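Long-range contact in outer membrane protein assembly factor BamA (Haemophilus ducreyi, PDB 4K3C), which probably acts as the membrane-embedded core of the Bam complex, which assembles beta-barrel proteins and inserts them into the outer membrane: residues Asn320-Ser334 / Val349-His363. Sequence-based numbering, arbitrary orientation.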
loop_
_atom_site.group_PDB
_atom_site.type_symbol
_atom_site.label_atom_id
_atom_site.label_comp_id
_atom_site.label_asym_id
_atom_site.label_seq_id
_atom_site.Cartn_x
_atom_site.Cartn_y
_atom_site.Cartn_z
ATOM N N ASN A 320 -12.490 3.795 -1.784
ATOM C CA ASN A 320 -12.951 4.988 -1.089
ATOM C C ASN A 320 -12.710 4.981 0.420
ATOM O O ASN A 320 -13.063 5.937 1.105
ATOM C CB ASN A 320 -14.432 5.218 -1.375
ATOM C CG ASN A 320 -15.256 3.969 -1.176
ATOM O OD1 ASN A 320 -14.735 2.929 -0.774
ATOM N ND2 ASN A 320 -16.552 4.065 -1.451
ATOM N N ARG A 321 -12.054 3.941 0.908
ATOM C CA ARG A 321 -11.747 3.860 2.323
ATOM C C ARG A 321 -10.491 3.080 2.671
ATOM O O ARG A 321 -10.087 2.174 1.954
ATOM C CB ARG A 321 -12.916 3.258 3.058
ATOM C CG ARG A 321 -14.054 4.193 3.192
ATOM C CD ARG A 321 -14.905 3.912 4.414
ATOM N NE ARG A 321 -14.295 3.030 5.395
ATOM C CZ ARG A 321 -14.994 2.316 6.263
ATOM N NH1 ARG A 321 -14.378 1.530 7.126
ATOM N NH2 ARG A 321 -16.313 2.383 6.259
ATOM N N GLY A 322 -9.884 3.453 3.793
ATOM C CA GLY A 322 -8.725 2.748 4.287
ATOM C C GLY A 322 -9.071 1.284 4.444
ATOM O O GLY A 322 -8.650 0.449 3.647
ATOM N N TYR A 323 -9.852 0.964 5.468
ATOM C CA TYR A 323 -10.320 -0.405 5.643
ATOM C C TYR A 323 -11.843 -0.494 5.456
ATOM O O TYR A 323 -12.570 0.477 5.684
ATOM C CB TYR A 323 -9.861 -0.981 6.986
ATOM C CG TYR A 323 -10.528 -0.356 8.173
ATOM C CD1 TYR A 323 -11.712 -0.877 8.672
ATOM C CD2 TYR A 323 -9.985 0.756 8.802
ATOM C CE1 TYR A 323 -12.349 -0.306 9.763
ATOM C CE2 TYR A 323 -10.613 1.332 9.904
ATOM C CZ TYR A 323 -11.796 0.787 10.378
ATOM O OH TYR A 323 -12.444 1.326 11.461
ATOM N N PHE A 324 -12.304 -1.669 5.032
ATOM C CA PHE A 324 -13.695 -1.893 4.594
ATOM C C PHE A 324 -14.141 -0.970 3.461
ATOM O O PHE A 324 -15.147 -0.276 3.591
ATOM C CB PHE A 324 -14.697 -1.824 5.760
ATOM C CG PHE A 324 -14.414 -2.798 6.867
ATOM C CD1 PHE A 324 -13.621 -3.926 6.644
ATOM C CD2 PHE A 324 -14.919 -2.581 8.137
ATOM C CE1 PHE A 324 -13.338 -4.825 7.665
ATOM C CE2 PHE A 324 -14.645 -3.480 9.173
ATOM C CZ PHE A 324 -13.855 -4.607 8.931
ATOM N N PRO A 325 -13.407 -0.976 2.336
ATOM C CA PRO A 325 -13.808 -0.131 1.214
ATOM C C PRO A 325 -15.227 -0.477 0.853
ATOM O O PRO A 325 -15.644 -1.615 1.045
ATOM C CB PRO A 325 -12.884 -0.584 0.081
ATOM C CG PRO A 325 -11.749 -1.232 0.747
ATOM C CD PRO A 325 -12.330 -1.898 1.952
ATOM N N THR A 326 -15.973 0.495 0.361
ATOM C CA THR A 326 -17.361 0.251 0.039
ATOM C C THR A 326 -17.585 0.423 -1.466
ATOM O O THR A 326 -18.550 -0.096 -2.031
ATOM C CB THR A 326 -18.299 1.118 0.922
ATOM O OG1 THR A 326 -19.667 0.888 0.572
ATOM C CG2 THR A 326 -17.963 2.608 0.815
ATOM N N ALA A 327 -16.664 1.124 -2.114
ATOM C CA ALA A 327 -16.683 1.238 -3.564
ATOM C C ALA A 327 -15.283 1.507 -4.111
ATOM O O ALA A 327 -14.356 1.818 -3.358
ATOM C CB ALA A 327 -17.650 2.320 -4.004
ATOM N N GLY A 328 -15.131 1.378 -5.422
ATOM C CA GLY A 328 -13.832 1.556 -6.042
ATOM C C GLY A 328 -13.220 0.211 -6.356
ATOM O O GLY A 328 -13.884 -0.831 -6.268
ATOM N N SER A 329 -11.948 0.227 -6.738
ATOM C CA SER A 329 -11.206 -1.013 -6.939
ATOM C C SER A 329 -9.719 -0.864 -6.628
ATOM O O SER A 329 -9.245 0.177 -6.177
ATOM C CB SER A 329 -11.415 -1.563 -8.356
ATOM O OG SER A 329 -11.386 -0.518 -9.316
ATOM N N SER A 330 -8.985 -1.934 -6.860
ATOM C CA SER A 330 -7.556 -1.913 -6.660
ATOM C C SER A 330 -6.988 -3.052 -7.493
ATOM O O SER A 330 -7.668 -4.060 -7.750
ATOM C CB SER A 330 -7.231 -2.135 -5.192
ATOM O OG SER A 330 -7.410 -3.498 -4.857
ATOM N N ALA A 331 -5.744 -2.892 -7.917
ATOM C CA ALA A 331 -5.118 -3.905 -8.738
ATOM C C ALA A 331 -3.594 -3.769 -8.820
ATOM O O ALA A 331 -3.026 -2.708 -8.547
ATOM C CB ALA A 331 -5.752 -3.928 -10.120
ATOM N N ASN A 332 -2.951 -4.867 -9.198
ATOM C CA ASN A 332 -1.513 -4.939 -9.280
ATOM C C ASN A 332 -1.059 -5.771 -10.483
ATOM O O ASN A 332 -1.673 -6.788 -10.830
ATOM C CB ASN A 332 -0.963 -5.559 -8.001
ATOM C CG ASN A 332 0.554 -5.545 -7.961
ATOM O OD1 ASN A 332 1.220 -6.288 -8.688
ATOM N ND2 ASN A 332 1.111 -4.695 -7.105
ATOM N N ILE A 333 0.024 -5.326 -11.112
ATOM C CA ILE A 333 0.723 -6.090 -12.135
ATOM C C ILE A 333 2.212 -6.100 -11.752
ATOM O O ILE A 333 2.862 -5.049 -11.694
ATOM C CB ILE A 333 0.471 -5.497 -13.563
ATOM C CG1 ILE A 333 -0.555 -6.339 -14.285
ATOM C CG2 ILE A 333 1.718 -5.542 -14.440
ATOM C CD1 ILE A 333 -0.068 -7.762 -14.443
ATOM N N SER A 334 2.745 -7.278 -11.444
ATOM C CA SER A 334 4.143 -7.381 -11.023
ATOM C C SER A 334 4.919 -8.457 -11.777
ATOM O O SER A 334 4.342 -9.402 -12.310
ATOM C CB SER A 334 4.240 -7.595 -9.516
ATOM O OG SER A 334 3.375 -8.639 -9.092
ATOM N N VAL A 349 5.425 -13.581 -12.826
ATOM C CA VAL A 349 4.523 -12.483 -13.174
ATOM C C VAL A 349 3.179 -12.718 -12.485
ATOM O O VAL A 349 2.725 -13.855 -12.430
ATOM C CB VAL A 349 4.345 -12.370 -14.712
ATOM C CG1 VAL A 349 3.750 -13.650 -15.293
ATOM C CG2 VAL A 349 3.485 -11.172 -15.073
ATOM N N GLY A 350 2.562 -11.663 -11.940
ATOM C CA GLY A 350 1.346 -11.790 -11.139
ATOM C C GLY A 350 0.329 -10.667 -11.345
ATOM O O GLY A 350 0.690 -9.547 -11.724
ATOM N N THR A 351 -0.932 -10.916 -11.035
ATOM C CA THR A 351 -1.940 -9.900 -11.214
ATOM C C THR A 351 -3.073 -10.075 -10.283
ATOM O O THR A 351 -3.724 -11.061 -10.355
ATOM C CB THR A 351 -2.560 -10.027 -12.573
ATOM O OG1 THR A 351 -1.539 -10.280 -13.517
ATOM C CG2 THR A 351 -3.237 -8.766 -12.963
ATOM N N ASN A 352 -3.348 -9.097 -9.440
ATOM C CA ASN A 352 -4.532 -9.139 -8.617
ATOM C C ASN A 352 -5.425 -7.982 -8.837
ATOM O O ASN A 352 -5.042 -7.002 -9.391
ATOM C CB ASN A 352 -4.204 -9.142 -7.155
ATOM C CG ASN A 352 -3.051 -9.926 -6.859
ATOM O OD1 ASN A 352 -1.967 -9.414 -6.873
ATOM N ND2 ASN A 352 -3.242 -11.191 -6.586
ATOM N N PHE A 353 -6.626 -8.117 -8.324
ATOM C CA PHE A 353 -7.710 -7.248 -8.603
ATOM C C PHE A 353 -8.595 -7.424 -7.433
ATOM O O PHE A 353 -8.825 -8.514 -7.016
ATOM C CB PHE A 353 -8.410 -7.787 -9.829
ATOM C CG PHE A 353 -9.772 -7.262 -10.029
ATOM C CD1 PHE A 353 -9.997 -5.923 -10.129
ATOM C CD2 PHE A 353 -10.829 -8.113 -10.149
ATOM C CE1 PHE A 353 -11.246 -5.441 -10.316
ATOM C CE2 PHE A 353 -12.076 -7.629 -10.342
ATOM C CZ PHE A 353 -12.284 -6.289 -10.422
ATOM N N SER A 354 -9.078 -6.340 -6.883
ATOM C CA SER A 354 -10.134 -6.415 -5.926
ATOM C C SER A 354 -10.947 -5.189 -6.197
ATOM O O SER A 354 -10.400 -4.142 -6.422
ATOM C CB SER A 354 -9.591 -6.407 -4.526
ATOM O OG SER A 354 -9.082 -5.138 -4.239
ATOM N N GLY A 355 -12.257 -5.352 -6.228
ATOM C CA GLY A 355 -13.186 -4.290 -6.506
ATOM C C GLY A 355 -14.449 -4.438 -5.715
ATOM O O GLY A 355 -14.830 -5.501 -5.314
ATOM N N TYR A 356 -15.093 -3.321 -5.495
ATOM C CA TYR A 356 -16.279 -3.234 -4.657
ATOM C C TYR A 356 -17.408 -2.465 -5.351
ATOM O O TYR A 356 -17.201 -1.377 -5.892
ATOM C CB TYR A 356 -15.950 -2.574 -3.310
ATOM C CG TYR A 356 -14.975 -3.337 -2.440
ATOM C CD1 TYR A 356 -13.636 -3.434 -2.785
ATOM C CD2 TYR A 356 -15.384 -3.929 -1.253
ATOM C CE1 TYR A 356 -12.738 -4.124 -1.998
ATOM C CE2 TYR A 356 -14.485 -4.617 -0.452
ATOM C CZ TYR A 356 -13.161 -4.709 -0.838
ATOM O OH TYR A 356 -12.255 -5.389 -0.073
ATOM N N ILE A 357 -18.608 -3.030 -5.298
ATOM C CA ILE A 357 -19.795 -2.438 -5.900
ATOM C C ILE A 357 -20.905 -2.298 -4.855
ATOM O O ILE A 357 -21.344 -3.289 -4.259
ATOM C CB ILE A 357 -20.293 -3.332 -7.042
ATOM C CG1 ILE A 357 -19.413 -3.148 -8.269
ATOM C CG2 ILE A 357 -21.748 -3.063 -7.368
ATOM C CD1 ILE A 357 -19.684 -4.183 -9.331
ATOM N N PRO A 358 -21.352 -1.063 -4.609
ATOM C CA PRO A 358 -22.441 -0.883 -3.647
ATOM C C PRO A 358 -23.791 -0.950 -4.354
ATOM O O PRO A 358 -23.884 -0.475 -5.495
ATOM C CB PRO A 358 -22.175 0.524 -3.093
ATOM C CG PRO A 358 -21.518 1.249 -4.215
ATOM C CD PRO A 358 -20.735 0.215 -5.007
ATOM N N LEU A 359 -24.804 -1.526 -3.702
ATOM C CA LEU A 359 -26.131 -1.674 -4.315
ATOM C C LEU A 359 -27.076 -0.596 -3.787
ATOM O O LEU A 359 -28.287 -0.614 -4.027
ATOM C CB LEU A 359 -26.707 -3.064 -4.021
ATOM C CG LEU A 359 -25.896 -4.289 -4.455
ATOM C CD1 LEU A 359 -26.704 -5.578 -4.418
ATOM C CD2 LEU A 359 -25.342 -4.060 -5.832
ATOM N N ASN A 360 -26.487 0.374 -3.102
ATOM C CA ASN A 360 -27.203 1.197 -2.154
ATOM C C ASN A 360 -26.716 2.609 -2.257
ATOM O O ASN A 360 -25.523 2.839 -2.437
ATOM C CB ASN A 360 -26.815 0.739 -0.747
ATOM C CG ASN A 360 -27.987 0.257 0.071
ATOM O OD1 ASN A 360 -27.804 -0.161 1.228
ATOM N ND2 ASN A 360 -29.195 0.290 -0.518
ATOM N N SER A 361 -27.616 3.564 -2.088
ATOM C CA SER A 361 -27.170 4.905 -1.775
ATOM C C SER A 361 -26.465 4.792 -0.432
ATOM O O SER A 361 -25.478 5.479 -0.166
ATOM C CB SER A 361 -28.356 5.867 -1.695
ATOM O OG SER A 361 -29.321 5.426 -0.758
ATOM N N GLU A 362 -26.968 3.870 0.385
ATOM C CA GLU A 362 -26.519 3.668 1.757
ATOM C C GLU A 362 -25.088 3.133 1.923
ATOM O O GLU A 362 -24.352 3.609 2.774
ATOM C CB GLU A 362 -27.510 2.756 2.480
ATOM C CG GLU A 362 -28.703 3.493 3.044
ATOM C CD GLU A 362 -28.287 4.554 4.043
ATOM O OE1 GLU A 362 -27.839 4.181 5.151
ATOM O OE2 GLU A 362 -28.392 5.756 3.708
ATOM N N HIS A 363 -24.726 2.141 1.116
ATOM C CA HIS A 363 -23.415 1.457 1.149
ATOM C C HIS A 363 -23.303 0.293 2.127
ATOM O O HIS A 363 -22.251 -0.306 2.266
ATOM C CB HIS A 363 -22.227 2.416 1.234
ATOM C CG HIS A 363 -21.902 3.071 -0.075
ATOM N ND1 HIS A 363 -20.624 3.428 -0.438
ATOM C CD2 HIS A 363 -22.698 3.430 -1.114
ATOM C CE1 HIS A 363 -20.641 3.976 -1.642
ATOM N NE2 HIS A 363 -21.890 3.989 -2.070
#
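Ser334 and Gly350, Asn332 and Asn352, and Ser330 and Ser354 are the hydrogen-bonded pairs of an antiparallel beta hairpin whose strand segments run at 178° to each other. In each pair the two residues exchange N-H...O bonds, such as Ser354 N to Ser330 O at 2.8 Å. Tyr356 N continues the pattern to Gly328 O, but the return bond from Gly328 N is long and weak where strand 328-334 begins. Gly328 has a phi of 102°, a conformation that glycine adopts readily.

The small Ser330 and Ser354 hydroxyls face each other on one side of the sheet, modelled too close to trust, so any hydrogen bond between them is doubtful. From the same face the amide of Asn332 reaches strand 303-317, where ND2 hydrogen-bonds Asn315 OD1.

Tyr356 carries the main aromatic packing. Pro325 CB sits over the centre of its ring, 4.0 Å from the centroid and 7° off the normal, a CH-pi contact, with CG and CD near CZ. Ala327 CB packs on Pro358 CD at 3.9 Å. On the face that also carries Phe353, Ile333 CG1 runs alongside Thr351 CG2 at 3.9 Å.

Beyond the strands, Thr326 crosses His363 at about a right angle, with CG2 at the imidazole edge and OG1 2.9 Å from ND1. Asn320 OD1 accepts from both Thr326 N and Ala327 N, fixing the turn.

The hairpin belongs to the Omp85 transmembrane barrel, between strands 303-317 and 366-378. Arg454 of strand 453-465 hydrogen-bonds Pro325 O through NH2 and touches Tyr356, so the serine, asparagine and tyrosine face probably looks inward; Phe353 and Ile333 lie on the outer surface, consistent with lipid.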